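Histidine triad (HIT) protein (Clostridium difficile, PDB 4EGU) binds zinc and guanosine monophosphate and, as a member of the histidine triad family, probably acts as a nucleotide hydrolase or transferase. Local coordinates at residues C6-I11 with L42-K47; D25-F30 with V63-V68; T19-D24 with N71-E76; I53-P56 with D61-S64. All blocks are in the same frame, centred on the assembly; numbering follows the deposited sequence. Where two conformers were deposited one is given.

In the fold
Contacts 1 to 3 join helices to one antiparallel sheet; contact 4 joins a loop to helix 61-77. Contact 1 sets helix 7-12 against strand 39-45 on the face that holds the nucleotide. Helix 61-77 packs on the other face, against strand 27-31 in contact 2 and edge strand 20-23 in contact 3, centres about 9 Å apart. Along the chain, contacts 2 and 4 nest inside the loop closed by contact 3; contact 1 alternates its segments with those of contacts 2 and 3 and closes before contact 4 opens. Contacts 3 and 4 lie about 20 Å apart between centres, so helix 61-77 carries contacts along its length. It also meets the second subunit.

Contact 1. Residues C6-I11 with L42-K47; sequences CIFCKI and LVVPKK. With ZN (zinc ion), chain D; 5GP (guanosine-5'-monophosphate), chain C.
Phe8, on the first turn of helix 7-12, packs its ring against Leu42 and Val44 of strand 39-45, and these two apolar contacts are the direct link between the segments. Ring atom CZ of Phe8 touches CD1 of Leu42 at 3.7 Å, and CD2 of Phe8 lies 3.9 Å from CG1 of Val44. Both aliphatic side chains cross the phenylalanine at about a right angle, and both approach its ring obliquely. With CG of Phe8 anti to its carbonyl carbon (chi1 -70°), the ring is carried from the helix to the strand. His102 and Phe30 meet the same ring edge-to-face.

The same side chains line the nucleotide pocket. Ribose oxygen O4' sits at the edge of the Phe8 ring, near the ring plane and 3.4 Å from CZ of Phe8, with CD1 of Leu42 also close to it. On either side of Phe8 in sequence, CG2 of Ile7 lies near O6 and CD1 of Ile11 is 3.6 Å from N1 of the guanine.

Metal coordination fixes the start of the helix. Cys6 SG and Cys9 SG each bind the zinc ion at 2.3 Å, and His48 and His100 complete a Cys2His2 site. Cys6 is also the N-cap: its SG accepts a hydrogen bond from Cys9 N at 3.4 Å, with an N-H...S angle of 159°. This bond would be expected to temper the charge on a zinc-bound thiolate. One short helix thus offers sulfur to the zinc and hydrocarbon to the nucleotide, coupling the metal site to the pocket wall.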
loop_
_atom_site.group_PDB
_atom_site.type_symbol
_atom_site.label_atom_id
_atom_site.label_comp_id
_atom_site.label_asym_id
_atom_site.label_seq_id
_atom_site.Cartn_x
_atom_site.Cartn_y
_atom_site.Cartn_z
ATOM N N CYS A 6 3.865 21.851 6.272
ATOM C CA CYS A 6 4.035 20.463 5.858
ATOM C C CYS A 6 5.505 20.073 5.790
ATOM O O CYS A 6 6.242 20.546 4.935
ATOM C CB CYS A 6 3.369 20.224 4.505
ATOM S SG CYS A 6 3.518 18.496 4.023
ATOM N N ILE A 7 5.924 19.180 6.675
ATOM C CA ILE A 7 7.295 18.731 6.729
ATOM C C ILE A 7 7.683 18.100 5.384
ATOM O O ILE A 7 8.794 18.293 4.908
ATOM C CB ILE A 7 7.512 17.714 7.890
ATOM C CG1 ILE A 7 7.273 18.362 9.255
ATOM C CG2 ILE A 7 8.911 17.102 7.824
ATOM C CD1 ILE A 7 7.160 17.350 10.384
ATOM N N PHE A 8 6.792 17.318 4.776
ATOM C CA PHE A 8 7.167 16.604 3.549
ATOM C C PHE A 8 7.239 17.534 2.337
ATOM O O PHE A 8 8.045 17.274 1.445
ATOM C CB PHE A 8 6.285 15.391 3.293
ATOM C CG PHE A 8 6.486 14.239 4.264
ATOM C CD1 PHE A 8 7.419 14.272 5.298
ATOM C CD2 PHE A 8 5.718 13.099 4.132
ATOM C CE1 PHE A 8 7.565 13.190 6.176
ATOM C CE2 PHE A 8 5.863 12.027 4.998
ATOM C CZ PHE A 8 6.791 12.069 6.024
ATOM N N CYS A 9 6.451 18.611 2.286
ATOM C CA CYS A 9 6.664 19.606 1.238
ATOM C C CYS A 9 8.063 20.208 1.366
ATOM O O CYS A 9 8.750 20.430 0.376
ATOM C CB CYS A 9 5.619 20.716 1.299
ATOM S SG CYS A 9 3.998 20.308 0.570
ATOM N N LYS A 10 8.489 20.488 2.593
ATOM C CA LYS A 10 9.810 21.080 2.818
ATOM C C LYS A 10 10.930 20.078 2.504
ATOM O O LYS A 10 11.973 20.474 2.006
ATOM C CB LYS A 10 9.950 21.564 4.258
ATOM C CG LYS A 10 9.033 22.680 4.695
ATOM C CD LYS A 10 9.272 22.977 6.181
ATOM C CE LYS A 10 8.316 24.021 6.739
ATOM N NZ LYS A 10 8.506 25.383 6.155
ATOM N N ILE A 11 10.719 18.793 2.802
ATOM C CA ILE A 11 11.683 17.759 2.447
ATOM C C ILE A 11 11.703 17.595 0.896
ATOM O O ILE A 11 12.772 17.503 0.310
ATOM C CB ILE A 11 11.409 16.409 3.194
ATOM C CG1 ILE A 11 11.723 16.549 4.691
ATOM C CG2 ILE A 11 12.216 15.283 2.556
ATOM C CD1 ILE A 11 11.438 15.327 5.527
ATOM N N LEU A 42 10.410 6.277 3.039
ATOM C CA LEU A 42 9.183 6.999 2.714
ATOM C C LEU A 42 9.248 7.402 1.246
ATOM O O LEU A 42 10.233 7.985 0.807
ATOM C CB LEU A 42 9.061 8.251 3.571
ATOM C CG LEU A 42 8.823 7.972 5.037
ATOM C CD1 LEU A 42 9.151 9.168 5.909
ATOM C CD2 LEU A 42 7.352 7.622 5.233
ATOM N N VAL A 43 8.177 7.115 0.507
ATOM C CA VAL A 43 8.078 7.484 -0.892
ATOM C C VAL A 43 6.947 8.486 -1.025
ATOM O O VAL A 43 5.818 8.192 -0.621
ATOM C CB VAL A 43 7.815 6.260 -1.806
ATOM C CG1 VAL A 43 7.914 6.674 -3.254
ATOM C CG2 VAL A 43 8.812 5.140 -1.513
ATOM N N VAL A 44 7.237 9.684 -1.534
ATOM C CA VAL A 44 6.245 10.774 -1.563
ATOM C C VAL A 44 6.208 11.460 -2.913
ATOM O O VAL A 44 7.255 11.637 -3.556
ATOM C CB VAL A 44 6.461 11.872 -0.513
ATOM C CG1 VAL A 44 6.665 11.248 0.836
ATOM C CG2 VAL A 44 7.644 12.788 -0.873
ATOM N N PRO A 45 5.012 11.877 -3.344
ATOM C CA PRO A 45 4.972 12.784 -4.477
ATOM C C PRO A 45 5.522 14.124 -4.042
ATOM O O PRO A 45 5.360 14.537 -2.901
ATOM C CB PRO A 45 3.473 12.900 -4.790
ATOM C CG PRO A 45 2.814 12.671 -3.481
ATOM C CD PRO A 45 3.687 11.748 -2.711
ATOM N N LYS A 46 6.132 14.833 -4.970
ATOM C CA LYS A 46 6.503 16.217 -4.721
ATOM C C LYS A 46 5.258 17.102 -4.584
ATOM O O LYS A 46 5.249 18.028 -3.774
ATOM C CB LYS A 46 7.442 16.715 -5.821
ATOM C CG LYS A 46 8.800 16.046 -5.740
ATOM C CD LYS A 46 9.756 16.487 -6.839
ATOM C CE LYS A 46 11.159 15.992 -6.528
ATOM N NZ LYS A 46 12.130 16.401 -7.555
ATOM N N LYS A 47 4.214 16.809 -5.358
ATOM C CA LYS A 47 2.924 17.483 -5.225
ATOM C C LYS A 47 2.280 17.087 -3.898
ATOM O O LYS A 47 2.289 15.918 -3.513
ATOM C CB LYS A 47 1.991 17.103 -6.381
ATOM C CG LYS A 47 0.590 17.689 -6.277
ATOM C CD LYS A 47 -0.247 17.440 -7.543
ATOM C CE LYS A 47 -1.693 17.923 -7.402
ATOM N NZ LYS A 47 -1.765 19.387 -7.234
HETATM ZN ZN ZN D . 3.051 18.611 1.765
HETATM P P 5GP C . 2.806 8.473 9.366
HETATM O O1P 5GP C . 2.674 7.882 10.752
HETATM O O2P 5GP C . 2.236 9.853 9.184
HETATM O O3P 5GP C . 2.253 7.553 8.362
HETATM O "O5'" 5GP C . 4.326 8.460 8.976
HETATM C "C5'" 5GP C . 5.094 9.638 9.052
HETATM C "C4'" 5GP C . 6.530 9.289 9.192
HETATM O "O4'" 5GP C . 7.310 10.471 8.992
HETATM C "C3'" 5GP C . 6.917 8.736 10.565
HETATM O "O3'" 5GP C . 7.332 7.373 10.444
HETATM C "C2'" 5GP C . 8.100 9.633 11.006
HETATM O "O2'" 5GP C . 9.179 8.955 11.619
HETATM C "C1'" 5GP C . 8.504 10.330 9.699
HETATM N N9 5GP C . 9.067 11.661 9.869
HETATM C C8 5GP C . 8.484 12.659 10.559
HETATM N N7 5GP C . 9.237 13.773 10.482
HETATM C C5 5GP C . 10.305 13.470 9.715
HETATM C C6 5GP C . 11.400 14.214 9.304
HETATM O O6 5GP C . 11.589 15.426 9.627
HETATM N N1 5GP C . 12.269 13.559 8.517
HETATM C C2 5GP C . 12.121 12.262 8.141
HETATM N N2 5GP C . 13.072 11.731 7.357
HETATM N N3 5GP C . 11.085 11.501 8.526
HETATM C C4 5GP C . 10.184 12.131 9.313
#

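Contact 2. Residues D25-F30 with V63-V68; sequences DRVLAF and VSHIHV
Helix 61-77 packs against one face of the antiparallel sheet of the HIT fold, and here Val27, the first residue of strand 27-31, and Arg26 just before it meet His65 and Ile66 of that helix. The branch doing the work on Val27 is CG2. It approaches the His65 ring at its edge, near the ring plane and 3.6 Å from CD2 of His65, and also lies 4.1 Å from CG1 of Ile66, whose side chain crosses the valine at about a right angle. CG of His65 is anti to the backbone N (chi1 -171°), which extends the ring from the helix toward the strand.

At its polar end the ring is held by Asp24, whose OD2 is hydrogen-bonded to His65 NE2, while OD1 of the same carboxylate accepts from the backbone N of Arg26 and of Val27. One aspartate thereby ties the histidine to the beginning of the strand.

The Arg26 side chain crosses His65 obliquely. In the conformer described, its chain is bent at chi3 (78°), the guanidinium and ring planes are 12° apart, and NH1 of Arg26 comes closest to CB of His65, at 3.6 Å.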
loop_
_atom_site.group_PDB
_atom_site.type_symbol
_atom_site.label_atom_id
_atom_site.label_comp_id
_atom_site.label_asym_id
_atom_site.label_seq_id
_atom_site.Cartn_x
_atom_site.Cartn_y
_atom_site.Cartn_z
ATOM N N ASP A 25 11.497 13.796 -11.334
ATOM C CA ASP A 25 10.758 15.047 -11.426
ATOM C C ASP A 25 9.473 15.084 -10.615
ATOM O O ASP A 25 8.950 16.164 -10.383
ATOM C CB ASP A 25 10.432 15.390 -12.881
ATOM C CG ASP A 25 9.543 14.354 -13.567
ATOM O OD1 ASP A 25 9.557 13.168 -13.190
ATOM O OD2 ASP A 25 8.829 14.742 -14.518
ATOM N N ARG A 26 8.972 13.933 -10.177
ATOM C CA ARG A 26 7.626 13.746 -9.597
ATOM C C ARG A 26 7.623 13.218 -8.173
ATOM O O ARG A 26 6.641 13.414 -7.471
ATOM C CB ARG A 26 6.813 12.712 -10.399
ATOM C CG ARG A 26 6.270 13.189 -11.727
ATOM C CD ARG A 26 5.478 12.081 -12.425
ATOM N NE ARG A 26 4.137 11.922 -11.869
ATOM C CZ ARG A 26 3.331 10.895 -12.131
ATOM N NH1 ARG A 26 3.728 9.921 -12.937
ATOM N NH2 ARG A 26 2.125 10.842 -11.583
ATOM N N VAL A 27 8.636 12.432 -7.807
ATOM C CA VAL A 27 8.640 11.631 -6.588
ATOM C C VAL A 27 10.006 11.733 -5.947
ATOM O O VAL A 27 11.035 11.798 -6.621
ATOM C CB VAL A 27 8.294 10.147 -6.919
ATOM C CG1 VAL A 27 8.638 9.219 -5.764
ATOM C CG2 VAL A 27 6.810 10.002 -7.282
ATOM N N LEU A 28 10.015 11.726 -4.623
ATOM C CA LEU A 28 11.212 11.637 -3.817
ATOM C C LEU A 28 11.009 10.491 -2.824
ATOM O O LEU A 28 9.929 10.303 -2.290
ATOM C CB LEU A 28 11.465 12.939 -3.014
ATOM C CG LEU A 28 12.649 12.998 -2.040
ATOM C CD1 LEU A 28 13.973 13.102 -2.769
ATOM C CD2 LEU A 28 12.464 14.175 -1.120
ATOM N N ALA A 29 12.069 9.747 -2.550
ATOM C CA ALA A 29 12.063 8.780 -1.460
ATOM C C ALA A 29 13.228 9.068 -0.548
ATOM O O ALA A 29 14.313 9.445 -1.021
ATOM C CB ALA A 29 12.127 7.339 -1.953
ATOM N N PHE A 30 13.028 8.898 0.750
ATOM C CA PHE A 30 14.024 9.247 1.729
ATOM C C PHE A 30 13.852 8.360 2.955
ATOM O O PHE A 30 12.787 7.806 3.195
ATOM C CB PHE A 30 13.961 10.769 2.075
ATOM C CG PHE A 30 12.589 11.259 2.528
ATOM C CD1 PHE A 30 11.585 11.597 1.622
ATOM C CD2 PHE A 30 12.291 11.345 3.879
ATOM C CE1 PHE A 30 10.330 12.017 2.061
ATOM C CE2 PHE A 30 11.047 11.779 4.318
ATOM C CZ PHE A 30 10.065 12.103 3.407
ATOM N N VAL A 63 -0.018 6.996 -7.757
ATOM C CA VAL A 63 0.178 5.794 -6.943
ATOM C C VAL A 63 0.886 4.692 -7.756
ATOM O O VAL A 63 1.747 3.988 -7.218
ATOM C CB VAL A 63 -1.152 5.321 -6.325
ATOM C CG1 VAL A 63 -0.969 4.017 -5.566
ATOM C CG2 VAL A 63 -1.701 6.401 -5.398
ATOM N N SER A 64 0.560 4.530 -9.031
ATOM C CA SER A 64 1.273 3.564 -9.848
ATOM C C SER A 64 2.751 3.973 -9.991
ATOM O O SER A 64 3.630 3.119 -9.886
ATOM C CB SER A 64 0.595 3.320 -11.178
ATOM O OG SER A 64 0.498 4.475 -11.901
ATOM N N HIS A 65 3.009 5.266 -10.189
ATOM C CA HIS A 65 4.388 5.687 -10.303
ATOM C C HIS A 65 5.150 5.437 -8.991
ATOM O O HIS A 65 6.295 4.964 -9.031
ATOM C CB HIS A 65 4.507 7.134 -10.744
ATOM C CG HIS A 65 5.919 7.502 -11.063
ATOM N ND1 HIS A 65 6.682 6.846 -12.010
ATOM C CD2 HIS A 65 6.730 8.422 -10.502
ATOM C CE1 HIS A 65 7.890 7.383 -12.044
ATOM N NE2 HIS A 65 7.940 8.351 -11.144
ATOM N N ILE A 66 4.520 5.723 -7.859
ATOM C CA ILE A 66 5.126 5.413 -6.583
ATOM C C ILE A 66 5.490 3.934 -6.485
ATOM O O ILE A 66 6.542 3.591 -5.954
ATOM C CB ILE A 66 4.199 5.874 -5.450
ATOM C CG1 ILE A 66 4.272 7.408 -5.313
ATOM C CG2 ILE A 66 4.493 5.167 -4.137
ATOM C CD1 ILE A 66 3.208 7.998 -4.380
ATOM N N HIS A 67 4.614 3.052 -6.972
ATOM C CA HIS A 67 4.890 1.616 -6.919
ATOM C C HIS A 67 6.010 1.170 -7.868
ATOM O O HIS A 67 6.769 0.273 -7.516
ATOM C CB HIS A 67 3.619 0.811 -7.110
ATOM C CG HIS A 67 2.782 0.749 -5.858
ATOM N ND1 HIS A 67 2.045 1.799 -5.368
ATOM C CD2 HIS A 67 2.627 -0.248 -4.952
ATOM C CE1 HIS A 67 1.466 1.426 -4.227
ATOM N NE2 HIS A 67 1.800 0.184 -3.954
ATOM N N VAL A 68 6.133 1.784 -9.048
ATOM C CA VAL A 68 7.306 1.536 -9.879
ATOM C C VAL A 68 8.579 1.924 -9.103
ATOM O O VAL A 68 9.566 1.187 -9.115
ATOM C CB VAL A 68 7.208 2.284 -11.222
ATOM C CG1 VAL A 68 8.550 2.228 -11.961
ATOM C CG2 VAL A 68 6.087 1.687 -12.057
#

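Contact 3. Residues T19-D24 with N71-E76; sequences TKVYED and NKIAKE
Ile73 of helix 61-77 fits against Val21 and Tyr22 of edge strand 20-23. Two residues earlier, Asn71 faces the dimer partner, where its ND2 is hydrogen-bonded to Leu52 O of the second subunit.

At Ile73 both branches are used. CG2 and CD1 of Ile73 each lie 3.9 Å from CG1 of Val21, the two side chains crossing at about a right angle, and CD1 of Ile73 also meets CB of Tyr22 at 4.1 Å. Because CG1 of Ile73 is anti to the carbonyl carbon (chi1 -64°), the methyl CD1 is brought against both strand residues. The strand carries a classic beta bulge here: backbone hydrogen bonds from both Val21 and Tyr22 go to Ala29 of strand 27-31, and it is these two bulge residues that meet Ile73. The Tyr22 hydroxyl donates to Asp24 OD2 at 2.7 Å, from above the carboxylate plane. On the helix side, Ile73 also packs on Phe79.

At Glu76 the contact turns polar: in one conformer of Glu76, a water donates to Val21 O at 2.7 Å and to Glu76 OE1 at 2.8 Å. The link is therefore mainly hydrocarbon over the bulge, with a water bridge beside it in that conformer and no direct hydrogen bond between strand and helix.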
loop_
_atom_site.group_PDB
_atom_site.type_symbol
_atom_site.label_atom_id
_atom_site.label_comp_id
_atom_site.label_asym_id
_atom_site.label_seq_id
_atom_site.Cartn_x
_atom_site.Cartn_y
_atom_site.Cartn_z
ATOM N N THR A 19 17.828 12.107 3.980
ATOM C CA THR A 19 18.700 11.137 3.349
ATOM C C THR A 19 17.946 10.518 2.179
ATOM O O THR A 19 17.048 9.698 2.358
ATOM C CB THR A 19 19.157 10.063 4.345
ATOM O OG1 THR A 19 19.884 10.681 5.411
ATOM C CG2 THR A 19 20.040 9.031 3.663
ATOM N N LYS A 20 18.330 10.930 0.979
ATOM C CA LYS A 20 17.623 10.604 -0.246
ATOM C C LYS A 20 17.972 9.225 -0.778
ATOM O O LYS A 20 19.139 8.837 -0.863
ATOM C CB LYS A 20 17.987 11.634 -1.290
ATOM C CG LYS A 20 17.154 11.552 -2.515
ATOM C CD LYS A 20 17.441 12.706 -3.426
ATOM C CE LYS A 20 18.455 12.314 -4.454
ATOM N NZ LYS A 20 18.554 13.376 -5.463
ATOM N N VAL A 21 16.939 8.497 -1.139
ATOM C CA VAL A 21 17.011 7.165 -1.703
ATOM C C VAL A 21 16.628 7.146 -3.186
ATOM O O VAL A 21 17.113 6.314 -3.959
ATOM C CB VAL A 21 16.047 6.246 -0.883
ATOM C CG1 VAL A 21 15.958 4.860 -1.486
ATOM C CG2 VAL A 21 16.496 6.187 0.566
ATOM N N TYR A 22 15.734 8.045 -3.577
ATOM C CA TYR A 22 15.273 8.146 -4.951
ATOM C C TYR A 22 14.843 9.568 -5.218
ATOM O O TYR A 22 14.242 10.208 -4.345
ATOM C CB TYR A 22 14.072 7.220 -5.176
ATOM C CG TYR A 22 13.501 7.291 -6.573
ATOM C CD1 TYR A 22 13.939 6.413 -7.558
ATOM C CD2 TYR A 22 12.559 8.240 -6.924
ATOM C CE1 TYR A 22 13.433 6.471 -8.835
ATOM C CE2 TYR A 22 12.055 8.315 -8.219
ATOM C CZ TYR A 22 12.511 7.417 -9.177
ATOM O OH TYR A 22 12.037 7.424 -10.471
ATOM N N GLU A 23 15.062 10.058 -6.425
ATOM C CA GLU A 23 14.424 11.287 -6.849
ATOM C C GLU A 23 14.268 11.302 -8.360
ATOM O O GLU A 23 15.210 10.971 -9.101
ATOM C CB GLU A 23 15.201 12.528 -6.391
ATOM C CG GLU A 23 14.395 13.825 -6.547
ATOM C CD GLU A 23 15.122 15.080 -6.089
ATOM O OE1 GLU A 23 16.273 14.974 -5.623
ATOM O OE2 GLU A 23 14.535 16.176 -6.217
ATOM N N ASP A 24 13.111 11.754 -8.812
ATOM C CA ASP A 24 12.889 12.133 -10.197
ATOM C C ASP A 24 12.079 13.434 -10.196
ATOM O O ASP A 24 12.010 14.131 -9.166
ATOM C CB ASP A 24 12.276 10.980 -11.029
ATOM C CG ASP A 24 10.852 10.596 -10.619
ATOM O OD1 ASP A 24 10.172 11.369 -9.936
ATOM O OD2 ASP A 24 10.427 9.479 -11.029
ATOM N N ASN A 71 9.457 -0.674 -6.436
ATOM C CA ASN A 71 10.074 -1.859 -7.012
ATOM C C ASN A 71 11.509 -1.564 -7.495
ATOM O O ASN A 71 12.386 -2.421 -7.366
ATOM C CB ASN A 71 9.247 -2.443 -8.142
ATOM C CG ASN A 71 8.131 -3.329 -7.651
ATOM O OD1 ASN A 71 7.914 -3.510 -6.444
ATOM N ND2 ASN A 71 7.422 -3.917 -8.599
ATOM N N LYS A 72 11.750 -0.366 -8.029
ATOM C CA LYS A 72 13.101 -0.005 -8.462
ATOM C C LYS A 72 14.059 0.018 -7.281
ATOM O O LYS A 72 15.209 -0.425 -7.405
ATOM C CB LYS A 72 13.090 1.357 -9.161
ATOM C CG LYS A 72 12.557 1.298 -10.582
ATOM C CD LYS A 72 12.555 2.648 -11.266
ATOM C CE LYS A 72 12.409 2.532 -12.774
ATOM N NZ LYS A 72 13.536 1.803 -13.376
ATOM N N ILE A 73 13.619 0.566 -6.151
ATOM C CA ILE A 73 14.442 0.610 -4.958
ATOM C C ILE A 73 14.692 -0.811 -4.456
ATOM O O ILE A 73 15.827 -1.174 -4.130
ATOM C CB ILE A 73 13.793 1.498 -3.879
ATOM C CG1 ILE A 73 13.701 2.959 -4.318
ATOM C CG2 ILE A 73 14.541 1.388 -2.554
ATOM C CD1 ILE A 73 12.759 3.786 -3.452
ATOM N N ALA A 74 13.644 -1.627 -4.417
ATOM C CA ALA A 74 13.787 -3.008 -3.969
ATOM C C ALA A 74 14.829 -3.752 -4.796
ATOM O O ALA A 74 15.640 -4.500 -4.257
ATOM C CB ALA A 74 12.452 -3.719 -4.039
ATOM N N LYS A 75 14.766 -3.587 -6.110
ATOM C CA LYS A 75 15.696 -4.297 -7.001
ATOM C C LYS A 75 17.126 -3.835 -6.815
ATOM O O LYS A 75 18.040 -4.636 -6.808
ATOM C CB LYS A 75 15.243 -4.169 -8.453
ATOM C CG LYS A 75 13.951 -4.923 -8.758
ATOM C CD LYS A 75 13.322 -4.630 -10.129
ATOM C CE LYS A 75 11.918 -5.258 -10.301
ATOM N NZ LYS A 75 11.208 -4.875 -11.571
ATOM N N GLU A 76 17.341 -2.541 -6.655
ATOM C CA GLU A 76 18.665 -2.000 -6.424
ATOM C C GLU A 76 19.259 -2.513 -5.124
ATOM O O GLU A 76 20.415 -2.890 -5.039
ATOM C CB GLU A 76 18.564 -0.508 -6.291
ATOM C CG GLU A 76 19.881 0.136 -6.010
ATOM C CD GLU A 76 19.707 1.576 -5.600
ATOM O OE1 GLU A 76 18.622 1.919 -5.092
ATOM O OE2 GLU A 76 20.635 2.378 -5.794
HETATM O O HOH W 1 18.891 4.295 -3.612
#

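Contact 4. Residues I53-P56 with D61-S64; sequences IDIP and DIVS
With CG1 anti to the carbonyl carbon (chi1 -55°) and an extended chi2 of 172°, Ile55 sends its terminal methyl CD1 from the loop to the N-terminal part of helix 61-77. On the helix side, Ile62 has CG1 anti to the backbone N (chi1 -172°), which leads its longer branch away and leaves the short branch CG2 facing the loop. The single methyl CD1 of Ile55 then meets both CG2 of Val63, at 4.0 Å, and CG2 of Ile62, at 4.2 Å. Ile55 crosses Ile62 at about a right angle.

All three side chains are buried and the contact is purely apolar, with no hydrogen bond between the segments. Tyr49, Met60 and Leu101 also pack around Ile55, while the other branch of Ile62 runs to Pro45 and Val27, both strand residues, linking this corner to the sheet.

The same part of the helix lies at the dimer interface, where Val63 packs on His67 of the second subunit. The arrangement is that of a connecting loop folded back over the start of the helix it leads into, here the long helix that helps form the HIT-family dimer.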
loop_
_atom_site.group_PDB
_atom_site.type_symbol
_atom_site.label_atom_id
_atom_site.label_comp_id
_atom_site.label_asym_id
_atom_site.label_seq_id
_atom_site.Cartn_x
_atom_site.Cartn_y
_atom_site.Cartn_z
ATOM N N ILE A 53 -7.398 9.614 0.133
ATOM C CA ILE A 53 -8.768 9.962 -0.262
ATOM C C ILE A 53 -8.874 11.316 -0.937
ATOM O O ILE A 53 -9.927 11.622 -1.507
ATOM C CB ILE A 53 -9.785 9.862 0.886
ATOM C CG1 ILE A 53 -9.513 10.870 1.999
ATOM C CG2 ILE A 53 -9.830 8.478 1.401
ATOM C CD1 ILE A 53 -10.637 10.886 3.048
ATOM N N ASP A 54 -7.821 12.118 -0.881
ATOM C CA ASP A 54 -7.804 13.422 -1.512
ATOM C C ASP A 54 -7.236 13.381 -2.932
ATOM O O ASP A 54 -7.187 14.405 -3.592
ATOM C CB ASP A 54 -7.075 14.386 -0.601
ATOM C CG ASP A 54 -7.809 14.543 0.733
ATOM O OD1 ASP A 54 -8.960 15.021 0.718
ATOM O OD2 ASP A 54 -7.250 14.169 1.792
ATOM N N ILE A 55 -6.864 12.199 -3.408
ATOM C CA ILE A 55 -6.398 12.078 -4.787
ATOM C C ILE A 55 -7.620 11.810 -5.680
ATOM O O ILE A 55 -8.283 10.798 -5.501
ATOM C CB ILE A 55 -5.400 10.926 -4.963
ATOM C CG1 ILE A 55 -4.211 11.013 -4.012
ATOM C CG2 ILE A 55 -4.904 10.919 -6.406
ATOM C CD1 ILE A 55 -3.382 9.776 -4.092
ATOM N N PRO A 56 -7.908 12.701 -6.639
ATOM C CA PRO A 56 -9.019 12.382 -7.549
ATOM C C PRO A 56 -8.731 11.136 -8.358
ATOM O O PRO A 56 -7.564 10.854 -8.656
ATOM C CB PRO A 56 -9.114 13.608 -8.463
ATOM C CG PRO A 56 -7.892 14.363 -8.255
ATOM C CD PRO A 56 -7.250 13.972 -6.970
ATOM N N ASP A 61 -2.779 7.769 -11.024
ATOM C CA ASP A 61 -1.539 7.300 -11.598
ATOM C C ASP A 61 -0.319 7.675 -10.755
ATOM O O ASP A 61 0.715 7.024 -10.876
ATOM C CB ASP A 61 -1.365 7.759 -13.055
ATOM C CG ASP A 61 -1.514 9.271 -13.249
ATOM O OD1 ASP A 61 -1.707 10.035 -12.278
ATOM O OD2 ASP A 61 -1.435 9.700 -14.419
ATOM N N ILE A 62 -0.412 8.686 -9.885
ATOM C CA ILE A 62 0.726 8.960 -9.012
ATOM C C ILE A 62 1.018 7.741 -8.139
ATOM O O ILE A 62 2.178 7.471 -7.806
ATOM C CB ILE A 62 0.519 10.250 -8.187
ATOM C CG1 ILE A 62 1.799 10.630 -7.438
ATOM C CG2 ILE A 62 -0.633 10.124 -7.219
ATOM C CD1 ILE A 62 3.022 10.866 -8.310
ATOM N N VAL A 63 -0.018 6.996 -7.757
ATOM C CA VAL A 63 0.178 5.794 -6.943
ATOM C C VAL A 63 0.886 4.692 -7.756
ATOM O O VAL A 63 1.747 3.988 -7.218
ATOM C CB VAL A 63 -1.152 5.321 -6.325
ATOM C CG1 VAL A 63 -0.969 4.017 -5.566
ATOM C CG2 VAL A 63 -1.701 6.401 -5.398
ATOM N N SER A 64 0.560 4.530 -9.031
ATOM C CA SER A 64 1.273 3.564 -9.848
ATOM C C SER A 64 2.751 3.973 -9.991
ATOM O O SER A 64 3.630 3.119 -9.886
ATOM C CB SER A 64 0.595 3.320 -11.178
ATOM O OG SER A 64 0.498 4.475 -11.901
#